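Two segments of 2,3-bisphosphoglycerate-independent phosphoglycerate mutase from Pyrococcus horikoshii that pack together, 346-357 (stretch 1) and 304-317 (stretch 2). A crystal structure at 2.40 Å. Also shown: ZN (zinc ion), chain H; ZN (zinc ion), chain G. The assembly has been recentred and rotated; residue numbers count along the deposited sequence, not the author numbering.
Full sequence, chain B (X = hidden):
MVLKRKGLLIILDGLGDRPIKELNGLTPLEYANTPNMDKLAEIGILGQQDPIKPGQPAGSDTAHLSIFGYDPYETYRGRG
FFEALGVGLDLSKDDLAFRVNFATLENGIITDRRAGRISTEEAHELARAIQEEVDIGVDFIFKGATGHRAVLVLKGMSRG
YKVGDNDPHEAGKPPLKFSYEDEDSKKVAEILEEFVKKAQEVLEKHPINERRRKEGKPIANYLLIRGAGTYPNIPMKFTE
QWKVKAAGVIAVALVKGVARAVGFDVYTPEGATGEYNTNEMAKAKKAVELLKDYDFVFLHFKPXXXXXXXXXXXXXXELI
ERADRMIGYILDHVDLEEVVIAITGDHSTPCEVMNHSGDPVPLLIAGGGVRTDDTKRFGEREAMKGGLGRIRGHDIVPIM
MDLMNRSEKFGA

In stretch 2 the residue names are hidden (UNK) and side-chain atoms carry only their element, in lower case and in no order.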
ATOM      1  N   ASP B 346       7.652   2.384  17.500  1.00 43.99           N
ATOM      2  CA  ASP B 346       7.872   2.509  18.938  1.00 45.53           C
ATOM      3  C   ASP B 346       6.573   2.278  19.725  1.00 43.97           C
ATOM      4  O   ASP B 346       6.570   2.078  20.936  1.00 46.59           O
ATOM      5  CB  ASP B 346       8.437   3.906  19.228  1.00 46.35           C
ATOM      6  CG  ASP B 346       7.500   4.967  18.662  1.00 51.94           C
ATOM      7  OD1 ASP B 346       6.959   4.734  17.577  1.00 54.05           O
ATOM      8  OD2 ASP B 346       7.334   6.008  19.296  1.00 64.62           O
ATOM      9  N   HIS B 347       5.437   2.342  18.992  1.00 44.21           N
ATOM     10  CA  HIS B 347       4.145   2.079  19.624  1.00 44.50           C
ATOM     11  C   HIS B 347       2.987   2.161  18.614  1.00 44.55           C
ATOM     12  O   HIS B 347       3.158   2.516  17.452  1.00 42.72           O
ATOM     13  CB  HIS B 347       3.944   3.098  20.754  1.00 44.76           C
ATOM     14  CG  HIS B 347       3.870   4.491  20.179  1.00 49.27           C
ATOM     15  ND1 HIS B 347       2.813   4.942  19.456  1.00 53.49           N
ATOM     16  CD2 HIS B 347       4.798   5.533  20.307  1.00 51.99           C
ATOM     17  CE1 HIS B 347       3.097   6.226  19.158  1.00 51.69           C
ATOM     18  NE2 HIS B 347       4.282   6.606  19.654  1.00 58.05           N
ATOM     19  N   SER B 348       1.783   1.771  19.084  1.00 43.98           N
ATOM     20  CA  SER B 348       0.590   1.890  18.241  1.00 43.15           C
ATOM     21  C   SER B 348      -0.106   3.239  18.444  1.00 43.47           C
ATOM     22  O   SER B 348      -0.165   3.779  19.546  1.00 44.26           O
ATOM     23  CB  SER B 348      -0.375   0.762  18.614  1.00 44.36           C
ATOM     24  OG  SER B 348       0.110  -0.459  18.044  1.00 43.81           O
ATOM     25  N   THR B 349      -0.646   3.791  17.358  1.00 42.01           N
ATOM     26  CA  THR B 349      -1.408   5.034  17.428  1.00 42.09           C
ATOM     27  C   THR B 349      -2.582   4.867  16.491  1.00 41.46           C
ATOM     28  O   THR B 349      -2.574   5.377  15.373  1.00 41.37           O
ATOM     29  CB  THR B 349      -0.587   6.260  16.987  1.00 41.60           C
ATOM     30  OG1 THR B 349       0.555   6.401  17.847  1.00 41.67           O
ATOM     31  CG2 THR B 349      -1.445   7.537  17.092  1.00 38.04           C
ATOM     32  N   PRO B 350      -3.608   4.127  16.934  1.00 41.47           N
ATOM     33  CA  PRO B 350      -4.825   3.863  16.143  1.00 43.22           C
ATOM     34  C   PRO B 350      -5.539   5.163  15.765  1.00 45.19           C
ATOM     35  O   PRO B 350      -5.640   6.084  16.581  1.00 45.24           O
ATOM     36  CB  PRO B 350      -5.680   3.006  17.090  1.00 43.18           C
ATOM     37  CG  PRO B 350      -4.692   2.422  18.066  1.00 40.89           C
ATOM     38  CD  PRO B 350      -3.723   3.550  18.290  1.00 40.82           C
ATOM     39  N   CYS B 351      -6.026   5.239  14.529  1.00 47.33           N
ATOM     40  CA  CYS B 351      -6.745   6.426  14.080  1.00 49.29           C
ATOM     41  C   CYS B 351      -8.036   6.584  14.906  1.00 51.39           C
ATOM     42  O   CYS B 351      -8.410   7.700  15.274  1.00 52.93           O
ATOM     43  CB  CYS B 351      -7.068   6.307  12.584  1.00 48.89           C
ATOM     44  SG  CYS B 351      -5.602   6.449  11.502  1.00 56.31           S
ATOM     45  N   GLU B 352      -8.695   5.468  15.220  1.00 52.97           N
ATOM     46  CA  GLU B 352      -9.931   5.519  16.008  1.00 54.98           C
ATOM     47  C   GLU B 352      -9.684   5.981  17.454  1.00 54.10           C
ATOM     48  O   GLU B 352     -10.628   6.352  18.161  1.00 55.36           O
ATOM     49  CB  GLU B 352     -10.631   4.147  16.041  1.00 55.11           C
ATOM     50  CG  GLU B 352      -9.976   3.112  16.967  1.00 57.16           C
ATOM     51  CD  GLU B 352     -10.895   1.931  17.295  1.00 57.52           C
ATOM     52  OE1 GLU B 352     -11.365   1.244  16.350  1.00 61.70           O
ATOM     53  OE2 GLU B 352     -11.145   1.690  18.500  1.00 59.43           O
ATOM     54  N   VAL B 353      -8.428   5.944  17.898  1.00 53.59           N
ATOM     55  CA  VAL B 353      -8.099   6.362  19.270  1.00 51.87           C
ATOM     56  C   VAL B 353      -7.533   7.789  19.307  1.00 52.41           C
ATOM     57  O   VAL B 353      -7.683   8.496  20.306  1.00 52.51           O
ATOM     58  CB  VAL B 353      -7.072   5.387  19.929  1.00 51.78           C
ATOM     59  CG1 VAL B 353      -6.801   5.796  21.389  1.00 44.82           C
ATOM     60  CG2 VAL B 353      -7.600   3.965  19.873  1.00 48.19           C
ATOM     61  N   MET B 354      -6.885   8.201  18.212  1.00 52.30           N
ATOM     62  CA  MET B 354      -6.300   9.542  18.098  1.00 54.56           C
ATOM     63  C   MET B 354      -5.235   9.823  19.163  1.00 53.69           C
ATOM     64  O   MET B 354      -5.024  10.971  19.582  1.00 53.64           O
ATOM     65  CB  MET B 354      -7.412  10.612  18.167  1.00 53.44           C
ATOM     66  CG  MET B 354      -8.348  10.600  16.953  1.00 52.60           C
ATOM     67  SD  MET B 354      -9.661  11.859  17.001  1.00 60.85           S
ATOM     68  CE  MET B 354      -8.743  13.342  16.437  1.00 54.83           C
ATOM     69  N   ASN B 355      -4.560   8.756  19.590  1.00 53.72           N
ATOM     70  CA  ASN B 355      -3.502   8.844  20.588  1.00 53.84           C
ATOM     71  C   ASN B 355      -2.876   7.459  20.708  1.00 52.17           C
ATOM     72  O   ASN B 355      -3.397   6.490  20.156  1.00 53.20           O
ATOM     73  CB  ASN B 355      -4.070   9.276  21.944  1.00 55.56           C
ATOM     74  CG  ASN B 355      -3.078  10.101  22.751  1.00 60.18           C
ATOM     75  OD1 ASN B 355      -1.912   9.711  22.934  1.00 59.78           O
ATOM     76  ND2 ASN B 355      -3.535  11.252  23.243  1.00 61.41           N
ATOM     77  N   HIS B 356      -1.758   7.368  21.427  1.00 50.21           N
ATOM     78  CA  HIS B 356      -1.061   6.097  21.609  1.00 46.40           C
ATOM     79  C   HIS B 356      -1.957   5.061  22.289  1.00 46.10           C
ATOM     80  O   HIS B 356      -2.683   5.380  23.235  1.00 46.72           O
ATOM     81  CB  HIS B 356       0.188   6.298  22.473  1.00 45.34           C
ATOM     82  CG  HIS B 356       1.167   7.286  21.912  1.00 46.99           C
ATOM     83  ND1 HIS B 356       2.430   7.472  22.453  1.00 47.67           N
ATOM     84  CD2 HIS B 356       1.071   8.150  20.868  1.00 44.70           C
ATOM     85  CE1 HIS B 356       3.067   8.411  21.766  1.00 37.44           C
ATOM     86  NE2 HIS B 356       2.265   8.836  20.800  1.00 44.77           N
ATOM     87  N   SER B 357      -1.895   3.820  21.806  1.00 44.32           N
ATOM     88  CA  SER B 357      -2.674   2.728  22.388  1.00 44.67           C
ATOM     89  C   SER B 357      -1.676   1.712  22.934  1.00 42.69           C
ATOM     90  O   SER B 357      -0.461   1.852  22.747  1.00 43.18           O
ATOM     91  CB  SER B 357      -3.530   2.035  21.323  1.00 44.51           C
ATOM     92  OG  SER B 357      -2.707   1.253  20.460  1.00 51.81           O
ATOM     93  N   UNK B 304       4.076   9.324  10.257  1.00 54.04           N
ATOM     94  CA  UNK B 304       3.048   8.289  10.362  1.00 53.96           C
ATOM     95  C   UNK B 304       2.257   8.477  11.660  1.00 54.15           C
ATOM     96  O   UNK B 304       1.046   8.231  11.712  1.00 54.16           O
ATOM     97  c   UNK B 304       3.651   6.871  10.368  1.00 53.80           C
ATOM     98  o   UNK B 304       4.850   6.864  11.157  1.00 55.86           O
ATOM     99  c   UNK B 304       3.956   6.411   8.944  1.00 55.00           C
ATOM    100  N   UNK B 305       2.941   8.940  12.706  1.00 52.98           N
ATOM    101  CA  UNK B 305       2.288   9.134  13.996  1.00 52.89           C
ATOM    102  C   UNK B 305       1.294  10.294  14.032  1.00 51.82           C
ATOM    103  O   UNK B 305       0.300  10.244  14.776  1.00 51.13           O
ATOM    104  c   UNK B 305       3.337   9.323  15.092  1.00 53.88           C
ATOM    105  c   UNK B 305       2.716   9.467  16.470  1.00 57.99           C
ATOM    106  o   UNK B 305       2.010   8.526  16.919  1.00 54.31           O
ATOM    107  o   UNK B 305       2.934  10.530  17.103  1.00 63.20           O
ATOM    108  N   UNK B 306       1.549  11.336  13.235  1.00 52.05           N
ATOM    109  CA  UNK B 306       0.644  12.492  13.205  1.00 51.27           C
ATOM    110  C   UNK B 306      -0.701  12.122  12.566  1.00 51.73           C
ATOM    111  O   UNK B 306      -1.765  12.524  13.052  1.00 50.59           O
ATOM    112  c   UNK B 306       1.284  13.644  12.448  1.00 51.43           C
ATOM    113  N   UNK B 307      -0.654  11.348  11.481  1.00 50.58           N
ATOM    114  CA  UNK B 307      -1.885  10.950  10.798  1.00 51.09           C
ATOM    115  C   UNK B 307      -2.772  10.159  11.759  1.00 51.67           C
ATOM    116  O   UNK B 307      -4.007  10.266  11.717  1.00 51.80           O
ATOM    117  c   UNK B 307      -1.558  10.119   9.571  1.00 50.89           C
ATOM    118  N   UNK B 308      -2.125   9.375  12.632  1.00 50.89           N
ATOM    119  CA  UNK B 308      -2.857   8.577  13.610  1.00 50.28           C
ATOM    120  C   UNK B 308      -3.515   9.474  14.647  1.00 50.36           C
ATOM    121  O   UNK B 308      -4.665   9.265  15.028  1.00 49.19           O
ATOM    122  N   UNK B 309      -2.781  10.482  15.114  1.00 52.09           N
ATOM    123  CA  UNK B 309      -3.323  11.407  16.101  1.00 54.15           C
ATOM    124  C   UNK B 309      -4.512  12.181  15.515  1.00 54.96           C
ATOM    125  O   UNK B 309      -5.453  12.515  16.240  1.00 55.93           O
ATOM    126  n   UNK B 309       0.090  11.151  19.137  1.00 61.37           N
ATOM    127  c   UNK B 309      -1.031  11.313  19.827  1.00 62.39           C
ATOM    128  c   UNK B 309      -0.135  11.510  17.824  1.00 56.91           C
ATOM    129  n   UNK B 309      -1.967  11.763  19.002  1.00 60.51           N
ATOM    130  c   UNK B 309      -1.434  11.897  17.733  1.00 57.26           C
ATOM    131  c   UNK B 309      -2.240  12.387  16.563  1.00 54.60           C
ATOM    132  N   UNK B 310      -4.475  12.449  14.206  1.00 55.94           N
ATOM    133  CA  UNK B 310      -5.564  13.188  13.553  1.00 58.29           C
ATOM    134  C   UNK B 310      -6.700  12.347  12.938  1.00 57.43           C
ATOM    135  O   UNK B 310      -7.601  12.898  12.302  1.00 56.99           O
ATOM    136  c   UNK B 310      -4.994  14.124  12.481  1.00 59.50           C
ATOM    137  o   UNK B 310      -4.584  15.908  14.003  1.00 71.12           O
ATOM    138  c   UNK B 310      -4.119  15.212  13.069  1.00 65.30           C
ATOM    139  o   UNK B 310      -2.968  15.375  12.596  1.00 71.75           O
ATOM    140  N   UNK B 311      -6.657  11.025  13.127  1.00 57.44           N
ATOM    141  CA  UNK B 311      -7.694  10.127  12.600  1.00 57.19           C
ATOM    142  C   UNK B 311      -7.832  10.219  11.074  1.00 57.32           C
ATOM    143  O   UNK B 311      -8.928  10.455  10.542  1.00 56.68           O
ATOM    144  o   UNK B 311     -10.912   9.084  13.899  1.00 68.08           O
ATOM    145  c   UNK B 311     -10.065   9.338  13.041  1.00 61.25           C
ATOM    146  n   UNK B 311      -9.982   8.665  11.897  1.00 63.63           N
ATOM    147  c   UNK B 311      -9.048  10.445  13.248  1.00 58.10           C
ATOM    148  N   UNK B 312      -6.712  10.019  10.378  1.00 56.50           N
ATOM    149  CA  UNK B 312      -6.673  10.073   8.916  1.00 55.87           C
ATOM    150  C   UNK B 312      -5.997   8.794   8.387  1.00 53.42           C
ATOM    151  O   UNK B 312      -4.808   8.799   8.025  1.00 51.06           O
ATOM    152  c   UNK B 312      -5.702  13.855   8.627  1.00 60.75           C
ATOM    153  c   UNK B 312      -6.532  12.624   8.978  1.00 58.65           C
ATOM    154  n   UNK B 312      -3.649  15.181   9.247  1.00 71.34           N
ATOM    155  c   UNK B 312      -4.375  13.877   9.386  1.00 68.29           C
ATOM    156  c   UNK B 312      -5.898  11.324   8.478  1.00 56.33           C
ATOM    157  N   UNK B 313      -6.760   7.679   8.344  1.00 52.45           N
ATOM    158  CA  UNK B 313      -6.344   6.342   7.887  1.00 51.51           C
ATOM    159  C   UNK B 313      -5.666   6.302   6.519  1.00 50.36           C
ATOM    160  O   UNK B 313      -4.601   5.694   6.356  1.00 48.38           O
ATOM    161  c   UNK B 313      -8.176   7.655   8.765  1.00 52.23           C
ATOM    162  c   UNK B 313      -7.661   5.551   7.887  1.00 51.83           C
ATOM    163  c   UNK B 313      -8.414   6.177   8.999  1.00 52.65           C
ATOM    164  N   UNK B 314      -6.302   6.942   5.539  1.00 49.47           N
ATOM    165  CA  UNK B 314      -5.773   6.979   4.174  1.00 50.19           C
ATOM    166  C   UNK B 314      -4.433   7.718   4.172  1.00 48.85           C
ATOM    167  O   UNK B 314      -3.447   7.253   3.590  1.00 49.21           O
ATOM    168  c   UNK B 314      -9.739   5.767   1.706  1.00 66.71           C
ATOM    169  c   UNK B 314      -8.154   7.059   3.175  1.00 55.27           C
ATOM    170  c   UNK B 314      -6.765   7.697   3.254  1.00 52.02           C
ATOM    171  c   UNK B 314      -8.281   6.143   1.963  1.00 63.63           C
ATOM    172  n   UNK B 314      -9.886   4.940   0.472  1.00 69.41           N
ATOM    173  N   UNK B 315      -4.405   8.882   4.824  1.00 48.50           N
ATOM    174  CA  UNK B 315      -3.184   9.677   4.893  1.00 48.12           C
ATOM    175  C   UNK B 315      -2.069   8.863   5.544  1.00 48.00           C
ATOM    176  O   UNK B 315      -0.939   8.830   5.035  1.00 47.71           O
ATOM    177  c   UNK B 315      -2.167  11.813   5.948  1.00 47.51           C
ATOM    178  c   UNK B 315      -3.423  10.961   5.703  1.00 47.54           C
ATOM    179  c   UNK B 315      -2.536  13.100   6.688  1.00 48.63           C
ATOM    180  c   UNK B 315      -1.501  12.129   4.608  1.00 49.55           C
ATOM    181  N   UNK B 316      -2.387   8.209   6.667  1.00 47.16           N
ATOM    182  CA  UNK B 316      -1.395   7.396   7.375  1.00 47.57           C
ATOM    183  C   UNK B 316      -0.887   6.300   6.437  1.00 46.95           C
ATOM    184  O   UNK B 316       0.319   6.069   6.339  1.00 46.25           O
ATOM    185  c   UNK B 316      -1.024   5.931   9.463  1.00 47.95           C
ATOM    186  c   UNK B 316      -2.001   6.777   8.645  1.00 46.69           C
ATOM    187  c   UNK B 316      -1.653   5.526  10.807  1.00 47.93           C
ATOM    188  n   UNK B 316      -1.290   4.351  12.977  1.00 43.80           N
ATOM    189  c   UNK B 316      -0.731   4.623  11.622  1.00 47.09           C
ATOM    190  N   UNK B 317      -1.814   5.640   5.738  1.00 45.64           N
ATOM    191  CA  UNK B 317      -1.437   4.585   4.797  1.00 47.96           C
ATOM    192  C   UNK B 317      -0.540   5.196   3.706  1.00 48.11           C
ATOM    193  O   UNK B 317       0.459   4.596   3.296  1.00 49.95           O
ATOM    194  c   UNK B 317      -2.695   3.951   4.166  1.00 45.85           C
TER
HETATM  195 ZN    ZN H 415       2.349  10.329  19.081  1.00 61.72          ZN
HETATM  196 ZN    ZN G 414       6.200   7.939  18.955  1.00 55.00          ZN

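Position 304 carries a carbon bearing one oxygen and one carbon, out of reach of stretch 1; the fork of one oxygen and one methyl makes it Thr304. Position 305 has two carbons, the second holding two oxygens. One oxygen lies 2.1 Å from the zinc of chain H, the other near Thr349, and so short a carboxylate is Asp305. Its OD2 binds the metal, while Asp305 OD1 accepts a hydrogen bond from Thr349 OG1 at 2.7 Å, although the model crowds that hydroxyl. Positions 306 and 307 hold a single carbon each, the first turned away and the second sideways: Ala306 and Ala307.

Position 308 has no side-chain atoms, hence Gly308. Its bareness is useful, since an ideal CB would sit 2.5 Å from Thr349 O, a clash. Stretch 1 can therefore settle on the helix backbone, and Met354 CA approaches Gly308 O at 3.5 Å in a nearly straight CA-H...O contact.

Position 309 shows one carbon, then a five-membered ring of three carbons and two nitrogens. One ring nitrogen lies near Met354 O, the other faces the zinc of chain H, and Thr349 CG2 sits over one face: His309. His309 NE2 binds the zinc at 2.4 Å and His309 ND1 donates to Met354 O at 3.2 Å.

Position 310 repeats the two-carbon, two-oxygen pattern, pointing away: Asp310. Position 311 ends its two carbons in one oxygen and one nitrogen, and its CB packs 3.8 Å from Met354 CG: Asn311. Its positive phi closes the helix in a Schellman motif. Position 312 runs four carbons to a nitrogen, Lys312, whose NZ forms a salt bridge with Asp310 OD2 at 3.4 Å.

At 313 three carbons close a ring onto the backbone nitrogen, one of them 3.8 Å from Cys351 SG: Pro313, touching through its CG. Position 314, four carbons ending in nitrogen and directed away, is Lys314; 315, four carbons forked at the second, is Leu315, beyond reach. Position 316 is another four-carbon chain, pointing toward stretch 1, its terminal nitrogen 2.9 Å from Thr349 O. This is Lys316, fully extended, and its NZ gives that oxygen a weak hydrogen bond. Position 317, one carbon, is Ala317.

Asp305 and His309, one helical turn apart, join His356 NE2 on the same zinc, while the glycine between them leaves room for Thr349 O. Cys351 fits beside the turn that links the two helices, burying its sulfur near Pro313. Polar side chains anchor the loop, and the absence of a side chain at Gly308 lets it come close.

Stretch 2, residues 304-317: TDAAGHDNKPKLKA
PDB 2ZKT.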